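Local coordinates for protein F01G10.3, confirmed by transcript evidence (Caenorhabditis elegans, PDB 3K6J) that probably acts as an NAD-dependent (3S)-3-hydroxyacyl-CoA dehydrogenase, the oxidoreductase portion of a multifunctional enzyme, and carries a bound zinc ion, at residues Val54-Lys67 with Phe73-Arg85. Sequence-based numbering, arbitrary orientation.
Sequences VNSVAIIGGGTMGK and FGLAGIETFLVVR. With PO4 (phosphate ion), chain E.
Val57 lays CG1 over the centre of the Phe73 ring, 4.1 Å from the ring centroid and 8° off its normal, a CH-pi contact between strand 56-60 and the helix that follows it. With CG1 anti to the backbone N (chi1 170°), its CG2 comes over the CD1-CE1 side of the same ring, 3.8 Å from Phe73 CD1. Further along this face, Ile59 CG2 packs on Leu82 CD1, which also lies 3.5 Å from Gly61 O. Five backbone hydrogen bonds join the parallel strands, from Val57 N to Glu79 O through to Gly61 N to Val83 O. On the other face, Ser56 OG donates to Glu79 OE1 at 2.8 Å, nearly along its C-O axis, while Glu79 OE2 forms a salt bridge with Lys120. Replacing Glu79 by alanine removes the carboxylate, which is likely to leave the Ser56 hydroxyl without this acceptor and Lys120 without its charged mate. Val84 CG1 sits 3.6 Å from Gly62 CA, where a CB would clash, and Lys67 NZ donates a hydrogen bond to Gly62 O. Thr64 N donates a long one (3.3 Å) to O3 of a phosphate ion, probably from the crystallisation liquor. Strand, glycine-rich turn, helix and parallel strand make a Rossmann-fold beta-alpha-beta unit, its Gly61, Gly63 and Gly66 consistent with a GxGxxG dinucleotide-binding loop.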
loop_
_atom_site.group_PDB
_atom_site.type_symbol
_atom_site.label_atom_id
_atom_site.label_comp_id
_atom_site.label_asym_id
_atom_site.label_seq_id
_atom_site.Cartn_x
_atom_site.Cartn_y
_atom_site.Cartn_z
ATOM N N VAL A 54 11.521 21.790 -1.989
ATOM C CA VAL A 54 11.523 21.002 -3.207
ATOM C C VAL A 54 10.705 21.724 -4.270
ATOM O O VAL A 54 9.475 21.641 -4.292
ATOM C CB VAL A 54 11.083 19.524 -2.936
ATOM C CG1 VAL A 54 10.705 18.825 -4.201
ATOM C CG2 VAL A 54 12.224 18.762 -2.251
ATOM N N ASN A 55 11.392 22.458 -5.144
ATOM C CA ASN A 55 10.694 23.220 -6.209
ATOM C C ASN A 55 10.708 22.529 -7.556
ATOM O O ASN A 55 10.021 22.939 -8.491
ATOM C CB ASN A 55 11.293 24.636 -6.345
ATOM C CG ASN A 55 10.870 25.552 -5.206
ATOM O OD1 ASN A 55 11.706 26.067 -4.458
ATOM N ND2 ASN A 55 9.563 25.722 -5.047
ATOM N N SER A 56 11.506 21.473 -7.634
ATOM C CA SER A 56 11.768 20.804 -8.875
ATOM C C SER A 56 12.155 19.365 -8.591
ATOM O O SER A 56 13.005 19.118 -7.761
ATOM C CB SER A 56 12.918 21.490 -9.577
ATOM O OG SER A 56 12.929 21.066 -10.901
ATOM N N VAL A 57 11.540 18.426 -9.305
ATOM C CA VAL A 57 11.759 16.993 -9.057
ATOM C C VAL A 57 12.107 16.258 -10.355
ATOM O O VAL A 57 11.749 16.716 -11.431
ATOM C CB VAL A 57 10.522 16.351 -8.385
ATOM C CG1 VAL A 57 10.636 14.831 -8.345
ATOM C CG2 VAL A 57 10.376 16.905 -6.960
ATOM N N ALA A 58 12.820 15.138 -10.242
ATOM C CA ALA A 58 13.061 14.279 -11.370
ATOM C C ALA A 58 12.799 12.848 -10.967
ATOM O O ALA A 58 13.130 12.433 -9.868
ATOM C CB ALA A 58 14.505 14.443 -11.958
ATOM N N ILE A 59 12.146 12.127 -11.854
ATOM C CA ILE A 59 11.829 10.732 -11.658
ATOM C C ILE A 59 12.526 10.012 -12.818
ATOM O O ILE A 59 12.249 10.302 -13.998
ATOM C CB ILE A 59 10.310 10.468 -11.741
ATOM C CG1 ILE A 59 9.500 11.292 -10.693
ATOM C CG2 ILE A 59 10.040 8.958 -11.678
ATOM C CD1 ILE A 59 9.676 10.855 -9.224
ATOM N N ILE A 60 13.434 9.096 -12.491
ATOM C CA ILE A 60 14.183 8.418 -13.536
ATOM C C ILE A 60 13.584 7.055 -13.779
ATOM O O ILE A 60 13.474 6.232 -12.847
ATOM C CB ILE A 60 15.690 8.340 -13.193
ATOM C CG1 ILE A 60 16.210 9.728 -12.815
ATOM C CG2 ILE A 60 16.504 7.798 -14.380
ATOM C CD1 ILE A 60 17.605 9.696 -12.181
ATOM N N GLY A 61 13.153 6.827 -15.020
ATOM C CA GLY A 61 12.517 5.562 -15.395
ATOM C C GLY A 61 11.040 5.732 -15.709
ATOM O O GLY A 61 10.286 6.291 -14.893
ATOM N N GLY A 62 10.613 5.229 -16.877
ATOM C CA GLY A 62 9.222 5.372 -17.332
ATOM C C GLY A 62 8.315 4.148 -17.216
ATOM O O GLY A 62 7.313 4.018 -17.945
ATOM N N GLY A 63 8.668 3.234 -16.319
ATOM C CA GLY A 63 7.758 2.165 -15.895
ATOM C C GLY A 63 6.539 2.671 -15.117
ATOM O O GLY A 63 6.330 3.871 -14.945
ATOM N N THR A 64 5.739 1.738 -14.642
ATOM C CA THR A 64 4.468 2.032 -13.977
ATOM C C THR A 64 4.624 2.947 -12.758
ATOM O O THR A 64 3.893 3.918 -12.638
ATOM C CB THR A 64 3.788 0.693 -13.540
ATOM O OG1 THR A 64 3.545 -0.108 -14.708
ATOM C CG2 THR A 64 2.470 0.935 -12.822
ATOM N N MET A 65 5.512 2.613 -11.849
ATOM C CA MET A 65 5.839 3.446 -10.698
ATOM C C MET A 65 6.489 4.743 -11.015
ATOM O O MET A 65 6.227 5.702 -10.404
ATOM C CB MET A 65 6.667 2.707 -9.662
ATOM C CG MET A 65 5.876 1.802 -8.791
ATOM S SD MET A 65 4.638 2.607 -7.817
ATOM C CE MET A 65 3.333 1.635 -8.262
ATOM N N GLY A 66 7.387 4.734 -11.958
ATOM C CA GLY A 66 7.982 5.975 -12.435
ATOM C C GLY A 66 6.903 6.950 -12.903
ATOM O O GLY A 66 6.879 8.126 -12.486
ATOM N N LYS A 67 6.012 6.464 -13.776
ATOM C CA LYS A 67 4.922 7.287 -14.299
ATOM C C LYS A 67 3.997 7.709 -13.130
ATOM O O LYS A 67 3.619 8.861 -13.018
ATOM C CB LYS A 67 4.135 6.522 -15.369
ATOM C CG LYS A 67 4.846 6.405 -16.728
ATOM C CD LYS A 67 3.890 5.986 -17.850
ATOM C CE LYS A 67 3.467 4.493 -17.706
ATOM N NZ LYS A 67 4.549 3.510 -18.078
ATOM N N PHE A 73 3.691 14.171 -8.377
ATOM C CA PHE A 73 4.394 15.448 -8.237
ATOM C C PHE A 73 3.834 16.533 -9.188
ATOM O O PHE A 73 3.702 17.688 -8.812
ATOM C CB PHE A 73 5.911 15.276 -8.432
ATOM C CG PHE A 73 6.605 14.702 -7.242
ATOM C CD1 PHE A 73 6.955 15.519 -6.160
ATOM C CD2 PHE A 73 6.904 13.338 -7.184
ATOM C CE1 PHE A 73 7.587 14.994 -5.046
ATOM C CE2 PHE A 73 7.564 12.787 -6.068
ATOM C CZ PHE A 73 7.914 13.615 -5.005
ATOM N N GLY A 74 3.519 16.140 -10.416
ATOM C CA GLY A 74 2.986 17.065 -11.390
ATOM C C GLY A 74 1.624 17.612 -10.989
ATOM O O GLY A 74 1.348 18.789 -11.196
ATOM N N LEU A 75 0.789 16.758 -10.398
ATOM C CA LEU A 75 -0.563 17.126 -9.968
ATOM C C LEU A 75 -0.504 18.218 -8.900
ATOM O O LEU A 75 -1.414 19.028 -8.781
ATOM C CB LEU A 75 -1.292 15.885 -9.438
ATOM C CG LEU A 75 -2.799 15.947 -9.089
ATOM C CD1 LEU A 75 -3.673 16.400 -10.279
ATOM C CD2 LEU A 75 -3.310 14.583 -8.583
ATOM N N ALA A 76 0.581 18.233 -8.133
ATOM C CA ALA A 76 0.746 19.199 -7.064
ATOM C C ALA A 76 1.283 20.555 -7.552
ATOM O O ALA A 76 1.473 21.455 -6.757
ATOM C CB ALA A 76 1.660 18.632 -6.002
ATOM N N GLY A 77 1.550 20.687 -8.848
ATOM C CA GLY A 77 2.148 21.910 -9.401
ATOM C C GLY A 77 3.660 22.003 -9.273
ATOM O O GLY A 77 4.240 23.096 -9.321
ATOM N N ILE A 78 4.321 20.867 -9.086
ATOM C CA ILE A 78 5.769 20.869 -8.981
ATOM C C ILE A 78 6.353 20.463 -10.332
ATOM O O ILE A 78 5.947 19.436 -10.908
ATOM C CB ILE A 78 6.275 19.941 -7.821
ATOM C CG1 ILE A 78 5.806 20.491 -6.465
ATOM C CG2 ILE A 78 7.812 19.791 -7.847
ATOM C CD1 ILE A 78 5.743 19.456 -5.357
ATOM N N GLU A 79 7.305 21.264 -10.825
ATOM C CA GLU A 79 8.010 20.964 -12.057
ATOM C C GLU A 79 8.675 19.613 -11.933
ATOM O O GLU A 79 9.542 19.425 -11.069
ATOM C CB GLU A 79 9.062 22.048 -12.350
ATOM C CG GLU A 79 9.637 21.954 -13.761
ATOM C CD GLU A 79 10.978 22.661 -13.912
ATOM O OE1 GLU A 79 11.881 22.455 -13.050
ATOM O OE2 GLU A 79 11.127 23.417 -14.910
ATOM N N THR A 80 8.248 18.681 -12.780
ATOM C CA THR A 80 8.683 17.291 -12.710
ATOM C C THR A 80 9.249 16.814 -14.045
ATOM O O THR A 80 8.547 16.787 -15.060
ATOM C CB THR A 80 7.484 16.355 -12.277
ATOM O OG1 THR A 80 6.902 16.853 -11.066
ATOM C CG2 THR A 80 7.937 14.908 -12.063
ATOM N N PHE A 81 10.513 16.410 -14.043
ATOM C CA PHE A 81 11.083 15.760 -15.202
ATOM C C PHE A 81 10.890 14.269 -15.079
ATOM O O PHE A 81 11.161 13.679 -14.039
ATOM C CB PHE A 81 12.572 16.100 -15.342
ATOM C CG PHE A 81 12.839 17.566 -15.481
ATOM C CD1 PHE A 81 12.853 18.165 -16.743
ATOM C CD2 PHE A 81 13.047 18.365 -14.340
ATOM C CE1 PHE A 81 13.083 19.536 -16.868
ATOM C CE2 PHE A 81 13.292 19.723 -14.462
ATOM C CZ PHE A 81 13.298 20.317 -15.728
ATOM N N LEU A 82 10.400 13.659 -16.141
ATOM C CA LEU A 82 10.323 12.220 -16.191
ATOM C C LEU A 82 11.367 11.765 -17.218
ATOM O O LEU A 82 11.218 11.962 -18.420
ATOM C CB LEU A 82 8.891 11.786 -16.517
ATOM C CG LEU A 82 8.592 10.287 -16.611
ATOM C CD1 LEU A 82 9.018 9.533 -15.359
ATOM C CD2 LEU A 82 7.102 10.114 -16.920
ATOM N N VAL A 83 12.450 11.191 -16.708
ATOM C CA VAL A 83 13.635 10.871 -17.511
ATOM C C VAL A 83 13.585 9.419 -17.927
ATOM O O VAL A 83 13.675 8.520 -17.094
ATOM C CB VAL A 83 14.929 11.179 -16.728
ATOM C CG1 VAL A 83 16.183 10.882 -17.575
ATOM C CG2 VAL A 83 14.905 12.639 -16.196
ATOM N N VAL A 84 13.418 9.197 -19.228
ATOM C CA VAL A 84 13.128 7.868 -19.754
ATOM C C VAL A 84 14.031 7.524 -20.965
ATOM O O VAL A 84 14.604 8.402 -21.566
ATOM C CB VAL A 84 11.652 7.803 -20.193
ATOM C CG1 VAL A 84 10.714 8.140 -19.013
ATOM C CG2 VAL A 84 11.390 8.765 -21.374
ATOM N N ARG A 85 14.139 6.245 -21.319
ATOM C CA ARG A 85 14.889 5.847 -22.526
ATOM C C ARG A 85 14.166 6.235 -23.819
ATOM O O ARG A 85 14.787 6.685 -24.781
ATOM C CB ARG A 85 15.186 4.351 -22.546
ATOM C CG ARG A 85 15.789 3.794 -21.269
ATOM C CD ARG A 85 14.794 2.879 -20.646
ATOM N NE ARG A 85 15.034 1.494 -21.006
ATOM C CZ ARG A 85 14.300 0.480 -20.568
ATOM N NH1 ARG A 85 13.274 0.701 -19.757
ATOM N NH2 ARG A 85 14.595 -0.767 -20.931
HETATM P P PO4 E . 6.253 -2.062 -14.655
HETATM O O1 PO4 E . 5.219 -2.168 -13.553
HETATM O O2 PO4 E . 6.624 -3.466 -15.079
HETATM O O3 PO4 E . 5.673 -1.331 -15.842
HETATM O O4 PO4 E . 7.473 -1.312 -14.170
HETATM O O HOH W 1 12.588 4.197 -19.013
#